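Local coordinates for protein Dye-decolorizing peroxidase (Irpex lacteus, PDB 7D8M) that probably uses a bound heme b to catalyse peroxidase reactions, as dye-decolorizing peroxidases generally do, at residues I32-A35 against T36-K39; A141-G144 against D145-I149; A156-P159 against G160-G164; P296-L300 against A301-T305. One frame throughout, in Å; residues are numbered along the deposited sequence.

Interaction 1 (I32-A35 against T36-K39)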
loop_
_atom_site.group_PDB
_atom_site.type_symbol
_atom_site.label_atom_id
_atom_site.label_comp_id
_atom_site.label_asym_id
_atom_site.label_seq_id
_atom_site.Cartn_x
_atom_site.Cartn_y
_atom_site.Cartn_z
ATOM N N ILE A 32 5.531 4.872 -23.771
ATOM C CA ILE A 32 6.773 5.170 -24.481
ATOM C C ILE A 32 6.494 5.146 -25.978
ATOM O O ILE A 32 6.101 4.108 -26.527
ATOM C CB ILE A 32 7.886 4.181 -24.103
ATOM C CG1 ILE A 32 8.149 4.251 -22.598
ATOM C CG2 ILE A 32 9.159 4.486 -24.882
ATOM C CD1 ILE A 32 9.240 3.331 -22.117
ATOM N N ASN A 33 6.691 6.294 -26.637
ATOM C CA ASN A 33 6.518 6.418 -28.084
ATOM C C ASN A 33 7.804 6.175 -28.877
ATOM O O ASN A 33 7.741 5.631 -29.983
ATOM C CB ASN A 33 5.991 7.811 -28.435
ATOM C CG ASN A 33 4.640 8.090 -27.831
ATOM O OD1 ASN A 33 3.804 7.198 -27.735
ATOM N ND2 ASN A 33 4.406 9.346 -27.442
ATOM N N ASN A 34 8.964 6.560 -28.347
ATOM C CA ASN A 34 10.240 6.417 -29.053
ATOM C C ASN A 34 11.287 5.912 -28.065
ATOM O O ASN A 34 11.802 6.682 -27.245
ATOM C CB ASN A 34 10.661 7.744 -29.680
ATOM C CG ASN A 34 11.897 7.621 -30.567
ATOM O OD1 ASN A 34 12.895 6.990 -30.203
ATOM N ND2 ASN A 34 11.837 8.248 -31.732
ATOM N N ALA A 35 11.620 4.624 -28.161
ATOM C CA ALA A 35 12.522 4.022 -27.184
ATOM C C ALA A 35 13.897 4.680 -27.214
ATOM O O ALA A 35 14.473 4.977 -26.159
ATOM C CB ALA A 35 12.641 2.517 -27.432
ATOM N N THR A 36 14.435 4.927 -28.418
ATOM C CA THR A 36 15.769 5.513 -28.524
ATOM C C THR A 36 15.819 6.887 -27.864
ATOM O O THR A 36 16.735 7.181 -27.087
ATOM C CB THR A 36 16.202 5.604 -29.991
ATOM O OG1 THR A 36 16.222 4.294 -30.576
ATOM C CG2 THR A 36 17.594 6.206 -30.086
ATOM N N ALA A 37 14.838 7.743 -28.162
ATOM C CA ALA A 37 14.803 9.068 -27.549
ATOM C C ALA A 37 14.502 8.993 -26.054
ATOM O O ALA A 37 15.002 9.817 -25.274
ATOM C CB ALA A 37 13.771 9.945 -28.260
ATOM N N PHE A 38 13.700 8.013 -25.637
ATOM C CA PHE A 38 13.406 7.866 -24.216
ATOM C C PHE A 38 14.655 7.473 -23.437
ATOM O O PHE A 38 15.003 8.118 -22.442
ATOM C CB PHE A 38 12.287 6.839 -24.024
ATOM C CG PHE A 38 11.749 6.786 -22.620
ATOM C CD1 PHE A 38 12.350 5.988 -21.663
ATOM C CD2 PHE A 38 10.626 7.521 -22.269
ATOM C CE1 PHE A 38 11.840 5.923 -20.376
ATOM C CE2 PHE A 38 10.124 7.477 -20.982
ATOM C CZ PHE A 38 10.731 6.676 -20.040
ATOM N N LYS A 39 15.361 6.433 -23.892
ATOM C CA LYS A 39 16.597 6.026 -23.229
ATOM C C LYS A 39 17.605 7.173 -23.166
ATOM O O LYS A 39 18.290 7.354 -22.148
ATOM C CB LYS A 39 17.203 4.821 -23.950
ATOM C CG LYS A 39 16.302 3.591 -23.983
ATOM C CD LYS A 39 16.929 2.445 -24.779
ATOM C CE LYS A 39 16.394 1.087 -24.315
ATOM N NZ LYS A 39 17.252 -0.054 -24.755
#
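This is a helix N-cap with an apolar contact beside it: Asn34 caps helix 35-49 just after strand 24-32, and Ile32 lies over the ring of Phe38. The CG of Asn34 stands anti to the backbone N (chi1 -173°) and beside the carbonyl carbon, which swings the amide over the first turn of the helix. There Ala37 N donates to Asn34 OD1 at 2.9 Å along an almost straight N-H...O line of 174°, although the donor sits well above the carbonyl plane of the amide instead of on a lone pair. One of the amide groups that a helix start leaves without a backbone acceptor is thereby satisfied. The CB of Ala37 also rests against the amide, 3.8 Å from Asn34 CG. Regular helical bonds begin at once, from Phe38 N to Asn34 O at 2.8 Å and from Lys39 N to Ala35 O, also 2.8 Å. On the inner side the side chains of Ile32 and Phe38 cross at about a right angle. Ile32 CD1 lies over the centre of the Phe38 ring, 4.0 Å from the centroid and close to the ring normal, a CH-pi contact, while Ile32 CG2 meets Phe38 CB at 4.0 Å. Both residues are buried. The Phe38 ring also stacks with Phe143 of helix 129-143 and meets Phe30 of strand 24-32, and Lys39 NZ bonds to the carbonyls of Leu80 and Ala450, so the turn is tied to the sheet, a neighbouring helix and the C-terminal part of the chain.

Interaction 2 (A141-G144 against D145-I149)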
loop_
_atom_site.group_PDB
_atom_site.type_symbol
_atom_site.label_atom_id
_atom_site.label_comp_id
_atom_site.label_asym_id
_atom_site.label_seq_id
_atom_site.Cartn_x
_atom_site.Cartn_y
_atom_site.Cartn_z
ATOM N N ALA A 141 9.224 18.488 -21.107
ATOM C CA ALA A 141 10.075 19.248 -22.017
ATOM C C ALA A 141 11.202 18.381 -22.565
ATOM O O ALA A 141 11.508 18.440 -23.761
ATOM C CB ALA A 141 10.646 20.475 -21.304
ATOM N N LYS A 142 11.815 17.559 -21.702
ATOM C CA LYS A 142 12.951 16.742 -22.111
ATOM C C LYS A 142 12.517 15.555 -22.964
ATOM O O LYS A 142 13.174 15.238 -23.959
ATOM C CB LYS A 142 13.721 16.251 -20.885
ATOM C CG LYS A 142 14.299 17.333 -19.999
ATOM C CD LYS A 142 15.302 16.715 -19.034
ATOM C CE LYS A 142 15.615 17.617 -17.859
ATOM N NZ LYS A 142 16.151 18.939 -18.273
ATOM N N PHE A 143 11.427 14.871 -22.589
ATOM C CA PHE A 143 10.991 13.739 -23.396
ATOM C C PHE A 143 10.362 14.197 -24.700
ATOM O O PHE A 143 10.520 13.539 -25.734
ATOM C CB PHE A 143 10.007 12.861 -22.605
ATOM C CG PHE A 143 10.677 11.959 -21.606
ATOM C CD1 PHE A 143 11.611 11.018 -22.019
ATOM C CD2 PHE A 143 10.380 12.055 -20.253
ATOM C CE1 PHE A 143 12.246 10.190 -21.105
ATOM C CE2 PHE A 143 11.000 11.227 -19.333
ATOM C CZ PHE A 143 11.933 10.294 -19.756
ATOM N N GLY A 144 9.647 15.318 -24.679
ATOM C CA GLY A 144 8.966 15.757 -25.889
ATOM C C GLY A 144 8.002 14.701 -26.396
ATOM O O GLY A 144 7.225 14.115 -25.635
ATOM N N ASP A 145 8.057 14.442 -27.699
ATOM C CA ASP A 145 7.179 13.458 -28.317
ATOM C C ASP A 145 7.588 12.020 -28.021
ATOM O O ASP A 145 6.880 11.101 -28.437
ATOM C CB ASP A 145 7.135 13.673 -29.830
ATOM C CG ASP A 145 6.476 14.984 -30.208
ATOM O OD1 ASP A 145 6.686 15.982 -29.485
ATOM O OD2 ASP A 145 5.750 15.021 -31.227
ATOM N N ALA A 146 8.701 11.799 -27.319
ATOM C CA ALA A 146 9.156 10.439 -27.056
ATOM C C ALA A 146 8.255 9.702 -26.066
ATOM O O ALA A 146 8.337 8.472 -25.965
ATOM C CB ALA A 146 10.594 10.465 -26.547
ATOM N N TRP A 147 7.395 10.412 -25.342
ATOM C CA TRP A 147 6.446 9.759 -24.447
ATOM C C TRP A 147 5.096 10.453 -24.532
ATOM O O TRP A 147 4.952 11.521 -25.129
ATOM C CB TRP A 147 6.963 9.748 -23.001
ATOM C CG TRP A 147 6.800 11.052 -22.239
ATOM C CD1 TRP A 147 6.547 12.298 -22.758
ATOM C CD2 TRP A 147 6.895 11.225 -20.820
ATOM N NE1 TRP A 147 6.460 13.224 -21.745
ATOM C CE2 TRP A 147 6.675 12.592 -20.548
ATOM C CE3 TRP A 147 7.125 10.351 -19.750
ATOM C CZ2 TRP A 147 6.685 13.104 -19.251
ATOM C CZ3 TRP A 147 7.144 10.865 -18.462
ATOM C CH2 TRP A 147 6.921 12.223 -18.223
ATOM N N THR A 148 4.101 9.837 -23.908
ATOM C CA THR A 148 2.809 10.456 -23.673
ATOM C C THR A 148 2.448 10.216 -22.215
ATOM O O THR A 148 2.534 9.082 -21.739
ATOM C CB THR A 148 1.724 9.863 -24.584
ATOM O OG1 THR A 148 2.094 10.054 -25.955
ATOM C CG2 THR A 148 0.374 10.532 -24.328
ATOM N N ILE A 149 2.092 11.273 -21.499
ATOM C CA ILE A 149 1.521 11.096 -20.171
ATOM C C ILE A 149 0.077 10.661 -20.358
ATOM O O ILE A 149 -0.721 11.377 -20.972
ATOM C CB ILE A 149 1.617 12.380 -19.336
ATOM C CG1 ILE A 149 3.079 12.652 -18.981
ATOM C CG2 ILE A 149 0.736 12.251 -18.063
ATOM C CD1 ILE A 149 3.349 14.059 -18.452
HETATM O O HOH W 1 5.975 15.671 -23.747
#
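Phe143 lays its CB and the CD2 atom of its ring over the indole of Trp147. The CB sits above the five-membered ring, 3.6 Å from the centroid and 12° off its normal, a CH-pi contact. Phe143 CD2 continues the overlap, 3.6 Å from Trp147 CD2 and over the middle of the indole. The rings themselves meet obliquely, the centroids of the Phe143 ring and the six-membered ring of Trp147 4.6 Å apart and the planes inclined at 35°. Trp147 reaches this position with CG between its backbone N and carbonyl carbon (chi1 79°), a torsion that folds the indole back toward the helix. On the opposite face, off toward the rim, lies Ile149 CG1. At the indole edge a water lies in the ring plane, accepting from Trp147 NE1 at 3.2 Å; it sits 2.7 Å from Gly144 O, a probable acceptor, and NE1 also bonds weakly to Asn140 OD1. Gly144, the first residue to leave helical angles, and Asp145 form the corner of a type II' beta turn, closed by the bond from Ala146 N to Phe143 O at 3.0 Å. Replacing Trp147 by an alanine would probably open a gap between Phe143 and Ile149 and leave the bridging water without its indole donor. The turn leads from helix 129-143 into strand 147-156, an outermost strand of its sheet. Trp147 packs on Leu139 of that helix and on Phe30 and Val28 of strand 24-32, and Phe143 on Val41 of helix 35-49, so the pair lies between the two helices and the sheet.

Interaction 3 (A156-P159 against G160-G164)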
loop_
_atom_site.group_PDB
_atom_site.type_symbol
_atom_site.label_atom_id
_atom_site.label_comp_id
_atom_site.label_asym_id
_atom_site.label_seq_id
_atom_site.Cartn_x
_atom_site.Cartn_y
_atom_site.Cartn_z
ATOM N N ALA A 156 -2.056 14.083 -1.822
ATOM C CA ALA A 156 -1.589 15.008 -0.797
ATOM C C ALA A 156 -1.958 14.488 0.582
ATOM O O ALA A 156 -3.031 13.901 0.767
ATOM C CB ALA A 156 -2.184 16.404 -1.008
ATOM N N ALA A 157 -1.061 14.697 1.543
ATOM C CA ALA A 157 -1.397 14.392 2.926
ATOM C C ALA A 157 -2.560 15.268 3.379
ATOM O O ALA A 157 -2.702 16.418 2.950
ATOM C CB ALA A 157 -0.193 14.600 3.849
ATOM N N ARG A 158 -3.409 14.706 4.244
ATOM C CA ARG A 158 -4.560 15.442 4.728
ATOM C C ARG A 158 -4.099 16.570 5.649
ATOM O O ARG A 158 -2.985 16.535 6.172
ATOM C CB ARG A 158 -5.529 14.486 5.429
ATOM C CG ARG A 158 -6.158 13.506 4.435
ATOM C CD ARG A 158 -7.299 12.697 5.043
ATOM N NE ARG A 158 -8.260 13.557 5.725
ATOM C CZ ARG A 158 -8.904 13.223 6.840
ATOM N NH1 ARG A 158 -8.690 12.044 7.421
ATOM N NH2 ARG A 158 -9.770 14.071 7.376
ATOM N N PRO A 159 -4.927 17.595 5.848
ATOM C CA PRO A 159 -4.454 18.802 6.534
ATOM C C PRO A 159 -4.589 18.740 8.051
ATOM O O PRO A 159 -5.394 17.991 8.615
ATOM C CB PRO A 159 -5.354 19.903 5.952
ATOM C CG PRO A 159 -6.641 19.195 5.635
ATOM C CD PRO A 159 -6.280 17.774 5.280
ATOM N N GLY A 160 -3.751 19.540 8.709
ATOM C CA GLY A 160 -3.907 19.760 10.142
ATOM C C GLY A 160 -3.670 18.509 10.964
ATOM O O GLY A 160 -2.743 17.733 10.708
ATOM N N ASN A 161 -4.525 18.305 11.974
ATOM C CA ASN A 161 -4.355 17.141 12.839
ATOM C C ASN A 161 -4.740 15.836 12.155
ATOM O O ASN A 161 -4.585 14.776 12.768
ATOM C CB ASN A 161 -5.145 17.303 14.154
ATOM C CG ASN A 161 -6.641 17.565 13.944
ATOM O OD1 ASN A 161 -7.208 17.299 12.879
ATOM N ND2 ASN A 161 -7.289 18.092 14.984
ATOM N N GLU A 162 -5.233 15.876 10.920
ATOM C CA GLU A 162 -5.465 14.660 10.150
ATOM C C GLU A 162 -4.296 14.321 9.230
ATOM O O GLU A 162 -4.392 13.359 8.460
ATOM C CB GLU A 162 -6.758 14.779 9.329
ATOM C CG GLU A 162 -8.029 14.777 10.155
ATOM C CD GLU A 162 -8.264 13.462 10.877
ATOM O OE1 GLU A 162 -7.967 12.396 10.301
ATOM O OE2 GLU A 162 -8.747 13.487 12.029
ATOM N N LYS A 163 -3.201 15.081 9.291
ATOM C CA LYS A 163 -2.013 14.724 8.526
ATOM C C LYS A 163 -1.508 13.361 8.977
ATOM O O LYS A 163 -1.433 13.074 10.176
ATOM C CB LYS A 163 -0.923 15.781 8.696
ATOM C CG LYS A 163 0.197 15.671 7.664
ATOM C CD LYS A 163 0.918 17.001 7.458
ATOM C CE LYS A 163 -0.049 18.164 7.178
ATOM N NZ LYS A 163 -0.645 18.153 5.803
ATOM N N GLY A 164 -1.194 12.506 8.011
ATOM C CA GLY A 164 -0.847 11.137 8.310
ATOM C C GLY A 164 -2.022 10.185 8.400
ATOM O O GLY A 164 -1.807 8.967 8.406
HETATM O O HOH W 2 -2.625 12.179 5.524
#
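Arg158 and Glu162 run side by side and point the same way, the glutamate folded against one face of the guanidinium. Glu162 CB lies over the centre of that face, 3.6 Å from Arg158 CZ, and Glu162 CG comes within 3.4 Å of Arg158 NH2. A bend at chi2 (-65°) then turns the carboxylate toward NH1, where Glu162 OE1 forms a salt bridge with Arg158 NH1 at 3.0 Å. The planes are 25° apart, with the carboxylate above the guanidinium, so OE1 meets NH1 from the face and not in its plane. Lys163 turns to another side of the same residue. Bent at chi3 and chi4, its chain wraps round the Arg158 carbonyl and brings Lys163 NZ to Arg158 O at 2.9 Å, from above the carbonyl plane; Lys163 CG touches Ala157 CB at 4.0 Å. After strand 147-156 the backbone makes a type II' beta turn with Gly160 and Asn161 at its corner, Glu162 N bonding to Pro159 O at 3.1 Å. A water accepts from Arg158 N and, weakly, from Gly164 N. Glu343 is a second carboxylate partner of the arginine, through NH2, and Glu166 O accepts from NH1; Lys163 NZ also pairs with Asp23. The positive charge of the guanidinium is thus balanced by two carboxylates, and its rotation is probably restrained by bonds at its nitrogens and by the aliphatic part of Glu162 against its face.

Interaction 4 (P296-L300 against A301-T305)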
loop_
_atom_site.group_PDB
_atom_site.type_symbol
_atom_site.label_atom_id
_atom_site.label_comp_id
_atom_site.label_asym_id
_atom_site.label_seq_id
_atom_site.Cartn_x
_atom_site.Cartn_y
_atom_site.Cartn_z
ATOM N N PRO A 296 -2.368 -13.288 28.055
ATOM C CA PRO A 296 -2.541 -14.294 29.114
ATOM C C PRO A 296 -4.000 -14.701 29.237
ATOM O O PRO A 296 -4.897 -13.855 29.237
ATOM C CB PRO A 296 -2.045 -13.573 30.377
ATOM C CG PRO A 296 -1.991 -12.095 30.006
ATOM C CD PRO A 296 -1.682 -12.078 28.540
ATOM N N GLY A 297 -4.240 -16.010 29.284
ATOM C CA GLY A 297 -5.571 -16.551 29.481
ATOM C C GLY A 297 -6.473 -16.519 28.269
ATOM O O GLY A 297 -7.671 -16.785 28.396
ATOM N N SER A 298 -5.943 -16.216 27.096
ATOM C CA SER A 298 -6.758 -16.023 25.909
ATOM C C SER A 298 -6.375 -17.066 24.867
ATOM O O SER A 298 -5.186 -17.275 24.596
ATOM C CB SER A 298 -6.568 -14.597 25.369
ATOM O OG SER A 298 -7.114 -14.479 24.076
ATOM N N ASP A 299 -7.382 -17.708 24.284
ATOM C CA ASP A 299 -7.172 -18.726 23.259
ATOM C C ASP A 299 -7.126 -18.042 21.895
ATOM O O ASP A 299 -8.148 -17.533 21.420
ATOM C CB ASP A 299 -8.288 -19.773 23.315
ATOM C CG ASP A 299 -8.023 -20.961 22.402
ATOM O OD1 ASP A 299 -7.079 -20.893 21.579
ATOM O OD2 ASP A 299 -8.764 -21.963 22.507
ATOM N N LEU A 300 -5.941 -18.058 21.258
ATOM C CA LEU A 300 -5.779 -17.484 19.922
ATOM C C LEU A 300 -6.743 -18.094 18.919
ATOM O O LEU A 300 -7.087 -17.453 17.920
ATOM C CB LEU A 300 -4.345 -17.691 19.419
ATOM C CG LEU A 300 -3.286 -16.703 19.861
ATOM C CD1 LEU A 300 -1.927 -17.146 19.356
ATOM C CD2 LEU A 300 -3.637 -15.333 19.332
ATOM N N ALA A 301 -7.169 -19.337 19.149
ATOM C CA ALA A 301 -8.060 -20.005 18.211
ATOM C C ALA A 301 -9.491 -19.491 18.275
ATOM O O ALA A 301 -10.236 -19.696 17.312
ATOM C CB ALA A 301 -8.065 -21.516 18.460
ATOM N N THR A 302 -9.911 -18.855 19.382
ATOM C CA THR A 302 -11.317 -18.470 19.532
ATOM C C THR A 302 -11.565 -17.035 19.983
ATOM O O THR A 302 -12.654 -16.518 19.707
ATOM C CB THR A 302 -12.053 -19.404 20.523
ATOM O OG1 THR A 302 -11.478 -19.274 21.825
ATOM C CG2 THR A 302 -11.986 -20.862 20.075
ATOM N N ASP A 303 -10.622 -16.373 20.643
ATOM C CA ASP A 303 -10.910 -15.117 21.330
ATOM C C ASP A 303 -10.864 -13.932 20.364
ATOM O O ASP A 303 -9.785 -13.483 19.967
ATOM C CB ASP A 303 -9.916 -14.903 22.464
ATOM C CG ASP A 303 -10.271 -13.709 23.334
ATOM O OD1 ASP A 303 -11.428 -13.232 23.276
ATOM O OD2 ASP A 303 -9.391 -13.255 24.087
ATOM N N GLN A 304 -12.031 -13.375 20.041
ATOM C CA GLN A 304 -12.096 -12.139 19.275
ATOM C C GLN A 304 -12.530 -10.949 20.116
ATOM O O GLN A 304 -12.955 -9.932 19.556
ATOM C CB GLN A 304 -13.039 -12.296 18.090
ATOM C CG GLN A 304 -12.781 -13.544 17.275
ATOM C CD GLN A 304 -13.635 -13.584 16.037
ATOM O OE1 GLN A 304 -13.379 -12.857 15.078
ATOM N NE2 GLN A 304 -14.668 -14.434 16.047
ATOM N N THR A 305 -12.435 -11.050 21.449
ATOM C CA THR A 305 -12.907 -9.953 22.293
ATOM C C THR A 305 -11.986 -8.738 22.216
ATOM O O THR A 305 -12.435 -7.612 22.456
ATOM C CB THR A 305 -13.056 -10.405 23.752
ATOM O OG1 THR A 305 -11.781 -10.799 24.287
ATOM C CG2 THR A 305 -14.056 -11.557 23.859
#
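The carboxylate of Asp303 is gripped at both oxygens. Ser298 OG donates to Asp303 OD2 at 2.6 Å, meeting the anti lone pair of OD2, the one turned away from OD1. Asp303 OD1 takes two bonds from Thr305: the hydroxyl OG1 at 2.7 Å, on the syn side and near the carboxylate plane, and the backbone N at 3.0 Å, from above that plane. The second carboxylate, of Asp299, is also met from above its plane, by Ala301 N at 2.9 Å from Asp299 OD1; with CG anti to N (chi1 -172°), it folds forward over the amide two residues on. The bond from Thr305 N makes an Asx turn of residues 303-305, one element in the long loop between helices 279-283 and 312-316. Just before it, Asp299 O receives two amides, Thr302 N from above the carbonyl plane at 3.0 Å and Asp303 N almost in line with the C=O at 2.8 Å. Without the carboxylate of Asp303, as with an alanine here, the Ser298 hydroxyl and Thr305 OG1 and N would probably lose their acceptor and Arg306 its salt-bridge partner. Leu300 O accepts from Lys390 NZ, linking the loop to a later part of the chain.

Interactions 1 and 2 form one patch, their centres 9 Å apart. Asn33 N lies 2.8 Å from Ala146 O and Asn33 ND2 2.8 Å from Thr148 OG1, both probable hydrogen bonds. All four segments fall in the DyP alpha+beta barrel family region, at the periphery of the chain. Strand 147-156 leads from interaction 2 to interaction 3, their centres 33 Å apart. Interaction 3 is nearer the cofactor: the Arg158 side chain is about 10 Å from the heme. Interaction 4 is across the chain's centre from interactions 1 and 2, its centre 58 Å from each, with the Leu300 side chain about 14 Å from the heme and about 8 Å from that of heme-binding Arg319.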